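PDB 6M1U: RNA N6-adenosine-methyltransferase METTL16 from Homo sapiens, which methylates adenosine at N6 in RNA, U6 snRNA among its substrates, here represented by its vertebrate conserved region, which probably helps bind the RNA. Local coordinates for residues V34-L45 and L141-L152. Residues are numbered along the deposited sequence; the frame is centred on the assembly and turned at random.
Sequences VTTWIEKILTDL and LCTYIRNQIFRL
Leu152 CD1 sits 3.4 Å above the plane of the Trp37 indole, displaced toward its rim, while the indole NE1 is held by a hydrogen bond to Leu16 O of helix 10-20. The Tyr144 ring meets Leu45 obliquely: the two side chains run past each other in opposite senses, both methyls of the leucine lying against the CE2 side of the phenol, with CD1 3.6 Å from Tyr144 CD2. Between these two aromatic residues Ile41 enters the facing helix as a knob into a hole formed by Tyr144, Ile145, Gln148 and Leu152. With CG1 anti to the carbonyl carbon (chi1 -69°) and the chain extended beyond it, Ile41 CD1 comes to 3.7 Å from Gln148 CB, whereas CG2 turns to Tyr144 CE2 at 3.9 Å. An alanine here is likely to leave that hole largely unfilled, depriving Gln148 CB and Tyr144 CE2 of these contacts. Deeper in, Ile145 is shared, CD1 meeting Leu42 CD2 at 3.7 Å and CG2 meeting Ile38 CG1 at 4.1 Å. The contact is mainly one of apolar side chains; the axes of 34-44 and 141-152 approach to 10.2 Å, with 113° between their N-to-C directions. Both helices rest on the antiparallel sheet, in an alpha-beta layered arrangement: Ile38 reaches Ile114, Val116 and Leu61 on the inner strands, Leu42 touches His49 on one edge strand, and Ile149 packs on Phe6 of the other.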
ATOM      1  N   VAL A  34       3.885  -7.854   1.629  1.00 64.88           N
ATOM      2  CA  VAL A  34       3.380  -6.490   1.959  1.00 63.32           C
ATOM      3  C   VAL A  34       2.373  -6.051   0.893  1.00 63.01           C
ATOM      4  O   VAL A  34       1.258  -5.654   1.267  1.00 62.65           O
ATOM      5  CB  VAL A  34       4.539  -5.483   2.070  1.00 63.32           C
ATOM      6  CG1 VAL A  34       4.035  -4.053   2.160  1.00 61.48           C
ATOM      7  CG2 VAL A  34       5.453  -5.806   3.239  1.00 65.90           C
ATOM      8  N   THR A  35       2.755  -6.139  -0.382  1.00 62.32           N
ATOM      9  CA  THR A  35       1.878  -5.714  -1.469  1.00 61.07           C
ATOM     10  C   THR A  35       0.518  -6.391  -1.392  1.00 61.10           C
ATOM     11  O   THR A  35      -0.522  -5.727  -1.491  1.00 59.20           O
ATOM     12  CB  THR A  35       2.530  -6.007  -2.814  1.00 61.79           C
ATOM     13  OG1 THR A  35       3.720  -5.211  -2.950  1.00 61.53           O
ATOM     14  CG2 THR A  35       1.556  -5.703  -3.942  1.00 61.13           C
ATOM     15  N   THR A  36       0.500  -7.713  -1.199  1.00 61.81           N
ATOM     16  CA  THR A  36      -0.792  -8.383  -1.116  1.00 61.27           C
ATOM     17  C   THR A  36      -1.569  -7.987   0.137  1.00 62.42           C
ATOM     18  O   THR A  36      -2.789  -8.183   0.170  1.00 62.03           O
ATOM     19  CB  THR A  36      -0.638  -9.899  -1.153  1.00 62.18           C
ATOM     20  OG1 THR A  36      -0.137 -10.329   0.108  1.00 63.65           O
ATOM     21  CG2 THR A  36       0.325 -10.339  -2.239  1.00 63.37           C
ATOM     22  N   TRP A  37      -0.900  -7.444   1.170  1.00 60.41           N
ATOM     23  CA  TRP A  37      -1.654  -6.870   2.279  1.00 61.02           C
ATOM     24  C   TRP A  37      -2.191  -5.491   1.922  1.00 58.51           C
ATOM     25  O   TRP A  37      -3.316  -5.143   2.305  1.00 59.06           O
ATOM     26  CB  TRP A  37      -0.810  -6.791   3.546  1.00 60.06           C
ATOM     27  CG  TRP A  37      -0.771  -8.059   4.338  1.00 61.05           C
ATOM     28  CD1 TRP A  37       0.338  -8.835   4.610  1.00 63.16           C
ATOM     29  CD2 TRP A  37      -1.876  -8.715   4.968  1.00 61.93           C
ATOM     30  NE1 TRP A  37      -0.021  -9.936   5.374  1.00 65.23           N
ATOM     31  CE2 TRP A  37      -1.370  -9.880   5.610  1.00 64.49           C
ATOM     32  CE3 TRP A  37      -3.244  -8.433   5.069  1.00 60.71           C
ATOM     33  CZ2 TRP A  37      -2.186 -10.750   6.319  1.00 66.44           C
ATOM     34  CZ3 TRP A  37      -4.048  -9.311   5.783  1.00 62.87           C
ATOM     35  CH2 TRP A  37      -3.519 -10.448   6.390  1.00 65.68           C
ATOM     36  N   ILE A  38      -1.423  -4.684   1.190  1.00 59.05           N
ATOM     37  CA  ILE A  38      -2.004  -3.447   0.669  1.00 59.60           C
ATOM     38  C   ILE A  38      -3.179  -3.762  -0.262  1.00 61.88           C
ATOM     39  O   ILE A  38      -4.216  -3.087  -0.232  1.00 61.74           O
ATOM     40  CB  ILE A  38      -0.932  -2.592  -0.029  1.00 57.71           C
ATOM     41  CG1 ILE A  38       0.134  -2.162   0.968  1.00 58.56           C
ATOM     42  CG2 ILE A  38      -1.550  -1.349  -0.572  1.00 57.04           C
ATOM     43  CD1 ILE A  38       1.377  -1.597   0.319  1.00 58.24           C
ATOM     44  N   GLU A  39      -3.056  -4.823  -1.071  1.00 66.07           N
ATOM     45  CA  GLU A  39      -4.158  -5.202  -1.955  1.00 68.36           C
ATOM     46  C   GLU A  39      -5.391  -5.578  -1.151  1.00 69.13           C
ATOM     47  O   GLU A  39      -6.514  -5.210  -1.515  1.00 68.24           O
ATOM     48  CB  GLU A  39      -3.731  -6.353  -2.862  1.00 74.50           C
ATOM     49  CG  GLU A  39      -2.773  -5.947  -3.963  1.00 77.42           C
ATOM     50  CD  GLU A  39      -2.164  -7.128  -4.716  1.00 80.82           C
ATOM     51  OE1 GLU A  39      -2.218  -8.285  -4.239  1.00 82.98           O
ATOM     52  OE2 GLU A  39      -1.618  -6.883  -5.812  1.00 82.83           O
ATOM     53  N   LYS A  40      -5.200  -6.278  -0.027  1.00 68.35           N
ATOM     54  CA  LYS A  40      -6.319  -6.579   0.859  1.00 69.25           C
ATOM     55  C   LYS A  40      -6.935  -5.293   1.412  1.00 66.10           C
ATOM     56  O   LYS A  40      -8.159  -5.132   1.428  1.00 66.87           O
ATOM     57  CB  LYS A  40      -5.843  -7.491   1.993  1.00 70.15           C
ATOM     58  CG  LYS A  40      -6.885  -8.480   2.497  1.00 73.16           C
ATOM     59  CD  LYS A  40      -7.789  -7.867   3.539  1.00 75.27           C
ATOM     60  CE  LYS A  40      -9.126  -8.600   3.566  1.00 78.14           C
ATOM     61  NZ  LYS A  40      -9.874  -8.352   4.851  1.00 80.20           N
ATOM     62  N   ILE A  41      -6.097  -4.355   1.842  1.00 65.98           N
ATOM     63  CA  ILE A  41      -6.596  -3.128   2.452  1.00 65.84           C
ATOM     64  C   ILE A  41      -7.392  -2.310   1.447  1.00 67.11           C
ATOM     65  O   ILE A  41      -8.417  -1.696   1.786  1.00 67.61           O
ATOM     66  CB  ILE A  41      -5.414  -2.323   3.020  1.00 66.10           C
ATOM     67  CG1 ILE A  41      -4.830  -3.050   4.229  1.00 67.38           C
ATOM     68  CG2 ILE A  41      -5.834  -0.861   3.286  1.00 65.90           C
ATOM     69  CD1 ILE A  41      -3.461  -2.634   4.552  1.00 66.98           C
ATOM     70  N   LEU A  42      -6.916  -2.260   0.200  1.00 65.94           N
ATOM     71  CA  LEU A  42      -7.575  -1.434  -0.806  1.00 65.57           C
ATOM     72  C   LEU A  42      -8.898  -2.048  -1.215  1.00 68.87           C
ATOM     73  O   LEU A  42      -9.916  -1.348  -1.240  1.00 70.60           O
ATOM     74  CB  LEU A  42      -6.673  -1.219  -2.028  1.00 61.58           C
ATOM     75  CG  LEU A  42      -5.396  -0.429  -1.715  1.00 58.44           C
ATOM     76  CD1 LEU A  42      -4.448  -0.337  -2.902  1.00 57.19           C
ATOM     77  CD2 LEU A  42      -5.747   0.935  -1.209  1.00 56.58           C
ATOM     78  N   THR A  43      -8.919  -3.364  -1.517  1.00 71.87           N
ATOM     79  CA  THR A  43     -10.193  -3.970  -1.916  1.00 75.35           C
ATOM     80  C   THR A  43     -11.250  -3.760  -0.840  1.00 78.84           C
ATOM     81  O   THR A  43     -12.410  -3.492  -1.161  1.00 80.38           O
ATOM     82  CB  THR A  43     -10.074  -5.472  -2.213  1.00 78.45           C
ATOM     83  OG1 THR A  43      -9.704  -6.132  -1.013  1.00 82.20           O
ATOM     84  CG2 THR A  43      -9.053  -5.775  -3.280  1.00 79.55           C
ATOM     85  N   ASP A  44     -10.857  -3.825   0.435  1.00 79.20           N
ATOM     86  CA  ASP A  44     -11.794  -3.568   1.522  1.00 82.00           C
ATOM     87  C   ASP A  44     -12.387  -2.167   1.434  1.00 75.79           C
ATOM     88  O   ASP A  44     -13.557  -1.980   1.780  1.00 77.24           O
ATOM     89  CB  ASP A  44     -11.106  -3.783   2.878  1.00 83.58           C
ATOM     90  CG  ASP A  44     -10.773  -5.266   3.150  1.00 87.63           C
ATOM     91  OD1 ASP A  44     -11.184  -6.143   2.340  1.00 89.42           O
ATOM     92  OD2 ASP A  44     -10.090  -5.553   4.170  1.00 89.68           O
ATOM     93  N   LEU A  45     -11.621  -1.186   0.949  1.00 74.64           N
ATOM     94  CA  LEU A  45     -12.155   0.142   0.662  1.00 73.77           C
ATOM     95  C   LEU A  45     -12.885   0.215  -0.675  1.00 73.85           C
ATOM     96  O   LEU A  45     -13.347   1.303  -1.059  1.00 73.72           O
ATOM     97  CB  LEU A  45     -11.042   1.195   0.679  1.00 72.66           C
ATOM     98  CG  LEU A  45      -9.993   1.178   1.804  1.00 73.20           C
ATOM     99  CD1 LEU A  45      -9.101   2.434   1.737  1.00 72.06           C
ATOM    100  CD2 LEU A  45     -10.621   1.003   3.184  1.00 75.36           C
ATOM    101  N   LEU A 141      -4.957   8.774   1.980  1.00 90.44           N
ATOM    102  CA  LEU A 141      -4.960   7.349   1.651  1.00 85.35           C
ATOM    103  C   LEU A 141      -3.691   6.658   2.136  1.00 81.32           C
ATOM    104  O   LEU A 141      -3.736   5.517   2.612  1.00 81.56           O
ATOM    105  CB  LEU A 141      -5.102   7.183   0.143  1.00 78.74           C
ATOM    106  CG  LEU A 141      -5.193   5.772  -0.405  1.00 72.95           C
ATOM    107  CD1 LEU A 141      -6.255   5.038   0.375  1.00 71.91           C
ATOM    108  CD2 LEU A 141      -5.521   5.813  -1.909  1.00 71.08           C
ATOM    109  N   CYS A 142      -2.546   7.338   2.004  1.00 83.47           N
ATOM    110  CA  CYS A 142      -1.277   6.770   2.432  1.00 81.20           C
ATOM    111  C   CYS A 142      -1.227   6.636   3.939  1.00 84.64           C
ATOM    112  O   CYS A 142      -0.818   5.595   4.467  1.00 83.97           O
ATOM    113  CB  CYS A 142      -0.117   7.631   1.941  1.00 85.30           C
ATOM    114  SG  CYS A 142       1.501   6.980   2.442  1.00 86.26           S
ATOM    115  N   THR A 143      -1.620   7.696   4.652  1.00 83.28           N
ATOM    116  CA  THR A 143      -1.696   7.605   6.105  1.00 84.84           C
ATOM    117  C   THR A 143      -2.669   6.518   6.526  1.00 82.29           C
ATOM    118  O   THR A 143      -2.429   5.829   7.521  1.00 83.79           O
ATOM    119  CB  THR A 143      -2.108   8.945   6.720  1.00 86.83           C
ATOM    120  OG1 THR A 143      -1.284   9.989   6.196  1.00 87.76           O
ATOM    121  CG2 THR A 143      -1.921   8.926   8.227  1.00 90.23           C
ATOM    122  N   TYR A 144      -3.757   6.326   5.773  1.00 81.45           N
ATOM    123  CA  TYR A 144      -4.704   5.286   6.150  1.00 80.76           C
ATOM    124  C   TYR A 144      -4.098   3.909   5.958  1.00 80.31           C
ATOM    125  O   TYR A 144      -4.126   3.082   6.877  1.00 81.28           O
ATOM    126  CB  TYR A 144      -6.002   5.412   5.366  1.00 81.11           C
ATOM    127  CG  TYR A 144      -6.913   4.229   5.599  1.00 81.54           C
ATOM    128  CD1 TYR A 144      -7.624   4.100   6.785  1.00 84.45           C
ATOM    129  CD2 TYR A 144      -7.051   3.229   4.636  1.00 79.74           C
ATOM    130  CE1 TYR A 144      -8.454   3.008   7.012  1.00 85.16           C
ATOM    131  CE2 TYR A 144      -7.863   2.133   4.854  1.00 80.34           C
ATOM    132  CZ  TYR A 144      -8.571   2.024   6.042  1.00 83.25           C
ATOM    133  OH  TYR A 144      -9.389   0.924   6.257  1.00 84.05           O
ATOM    134  N   ILE A 145      -3.520   3.655   4.776  1.00 78.03           N
ATOM    135  CA  ILE A 145      -2.970   2.331   4.472  1.00 77.81           C
ATOM    136  C   ILE A 145      -1.907   1.942   5.494  1.00 80.08           C
ATOM    137  O   ILE A 145      -1.992   0.887   6.134  1.00 80.30           O
ATOM    138  CB  ILE A 145      -2.404   2.301   3.043  1.00 74.96           C
ATOM    139  CG1 ILE A 145      -3.548   2.367   2.018  1.00 73.65           C
ATOM    140  CG2 ILE A 145      -1.484   1.066   2.866  1.00 74.43           C
ATOM    141  CD1 ILE A 145      -3.134   2.840   0.613  1.00 72.47           C
ATOM    142  N   ARG A 146      -0.880   2.781   5.640  1.00 83.87           N
ATOM    143  CA  ARG A 146       0.165   2.542   6.625  1.00 88.33           C
ATOM    144  C   ARG A 146      -0.423   2.334   8.014  1.00 87.62           C
ATOM    145  O   ARG A 146       0.065   1.499   8.782  1.00 87.66           O
ATOM    146  CB  ARG A 146       1.147   3.710   6.610  1.00 96.21           C
ATOM    147  CG  ARG A 146       2.305   3.590   7.568  1.00106.16           C
ATOM    148  CD  ARG A 146       3.226   4.775   7.391  1.00115.00           C
ATOM    149  NE  ARG A 146       4.387   4.715   8.273  1.00124.65           N
ATOM    150  CZ  ARG A 146       5.429   5.535   8.167  1.00130.99           C
ATOM    151  NH1 ARG A 146       5.430   6.460   7.205  1.00134.92           N
ATOM    152  NH2 ARG A 146       6.459   5.436   9.009  1.00135.43           N
ATOM    153  N   ASN A 147      -1.494   3.063   8.344  1.00 85.99           N
ATOM    154  CA  ASN A 147      -2.165   2.822   9.617  1.00 87.71           C
ATOM    155  C   ASN A 147      -2.796   1.442   9.631  1.00 85.66           C
ATOM    156  O   ASN A 147      -2.632   0.684  10.594  1.00 88.60           O
ATOM    157  CB  ASN A 147      -3.207   3.910   9.895  1.00 86.14           C
ATOM    158  CG  ASN A 147      -2.588   5.178  10.525  1.00 87.15           C
ATOM    159  OD1 ASN A 147      -1.351   5.336  10.594  1.00 86.42           O
ATOM    160  ND2 ASN A 147      -3.451   6.088  10.982  1.00 88.71           N
ATOM    161  N   GLN A 148      -3.458   1.070   8.539  1.00 85.77           N
ATOM    162  CA  GLN A 148      -4.069  -0.251   8.472  1.00 86.24           C
ATOM    163  C   GLN A 148      -3.020  -1.348   8.616  1.00 86.40           C
ATOM    164  O   GLN A 148      -3.273  -2.365   9.273  1.00 87.11           O
ATOM    165  CB  GLN A 148      -4.853  -0.406   7.166  1.00 88.13           C
ATOM    166  CG  GLN A 148      -6.073  -1.299   7.309  1.00 91.87           C
ATOM    167  CD  GLN A 148      -7.043  -0.803   8.372  1.00 95.79           C
ATOM    168  OE1 GLN A 148      -7.641   0.257   8.234  1.00 96.80           O
ATOM    169  NE2 GLN A 148      -7.195  -1.572   9.443  1.00 98.42           N
ATOM    170  N   ILE A 149      -1.828  -1.151   8.031  1.00 83.26           N
ATOM    171  CA  ILE A 149      -0.771  -2.159   8.139  1.00 81.95           C
ATOM    172  C   ILE A 149      -0.454  -2.432   9.593  1.00 84.49           C
ATOM    173  O   ILE A 149      -0.355  -3.590  10.018  1.00 85.68           O
ATOM    174  CB  ILE A 149       0.506  -1.738   7.389  1.00 78.38           C
ATOM    175  CG1 ILE A 149       0.403  -2.061   5.896  1.00 75.10           C
ATOM    176  CG2 ILE A 149       1.728  -2.423   8.013  1.00 79.47           C
ATOM    177  CD1 ILE A 149       1.677  -1.723   5.127  1.00 73.99           C
ATOM    178  N   PHE A 150      -0.315  -1.378  10.382  1.00 85.81           N
ATOM    179  CA  PHE A 150       0.141  -1.584  11.740  1.00 90.85           C
ATOM    180  C   PHE A 150      -0.968  -2.092  12.637  1.00 91.01           C
ATOM    181  O   PHE A 150      -0.684  -2.787  13.608  1.00 93.41           O
ATOM    182  CB  PHE A 150       0.802  -0.307  12.268  1.00 94.41           C
ATOM    183  CG  PHE A 150       2.191  -0.095  11.711  1.00 97.03           C
ATOM    184  CD1 PHE A 150       3.272  -0.795  12.234  1.00100.25           C
ATOM    185  CD2 PHE A 150       2.400   0.743  10.617  1.00 96.33           C
ATOM    186  CE1 PHE A 150       4.538  -0.634  11.704  1.00100.43           C
ATOM    187  CE2 PHE A 150       3.662   0.915  10.073  1.00 96.26           C
ATOM    188  CZ  PHE A 150       4.732   0.229  10.618  1.00 98.43           C
ATOM    189  N   ARG A 151      -2.229  -1.845  12.313  1.00 91.99           N
ATOM    190  CA  ARG A 151      -3.261  -2.569  13.041  1.00 95.02           C
ATOM    191  C   ARG A 151      -3.102  -4.079  12.850  1.00 93.84           C
ATOM    192  O   ARG A 151      -3.112  -4.836  13.829  1.00 95.80           O
ATOM    193  CB  ARG A 151      -4.650  -2.082  12.629  1.00 97.20           C
ATOM    194  CG  ARG A 151      -4.888  -0.662  13.090  1.00100.82           C
ATOM    195  CD  ARG A 151      -6.355  -0.331  13.255  1.00104.65           C
ATOM    196  NE  ARG A 151      -6.812  -0.553  14.624  1.00111.02           N
ATOM    197  CZ  ARG A 151      -8.018  -0.204  15.073  1.00116.03           C
ATOM    198  NH1 ARG A 151      -8.888   0.388  14.249  1.00115.70           N
ATOM    199  NH2 ARG A 151      -8.351  -0.444  16.341  1.00120.48           N
ATOM    200  N   LEU A 152      -2.887  -4.521  11.604  1.00 90.89           N
ATOM    201  CA  LEU A 152      -2.679  -5.944  11.325  1.00 90.34           C
ATOM    202  C   LEU A 152      -1.531  -6.521  12.155  1.00 92.72           C
ATOM    203  O   LEU A 152      -1.618  -7.652  12.651  1.00 94.91           O
ATOM    204  CB  LEU A 152      -2.394  -6.153   9.833  1.00 87.23           C
ATOM    205  CG  LEU A 152      -3.446  -5.898   8.752  1.00 84.35           C
ATOM    206  CD1 LEU A 152      -2.756  -5.805   7.395  1.00 81.63           C
ATOM    207  CD2 LEU A 152      -4.485  -6.994   8.743  1.00 85.92           C
TER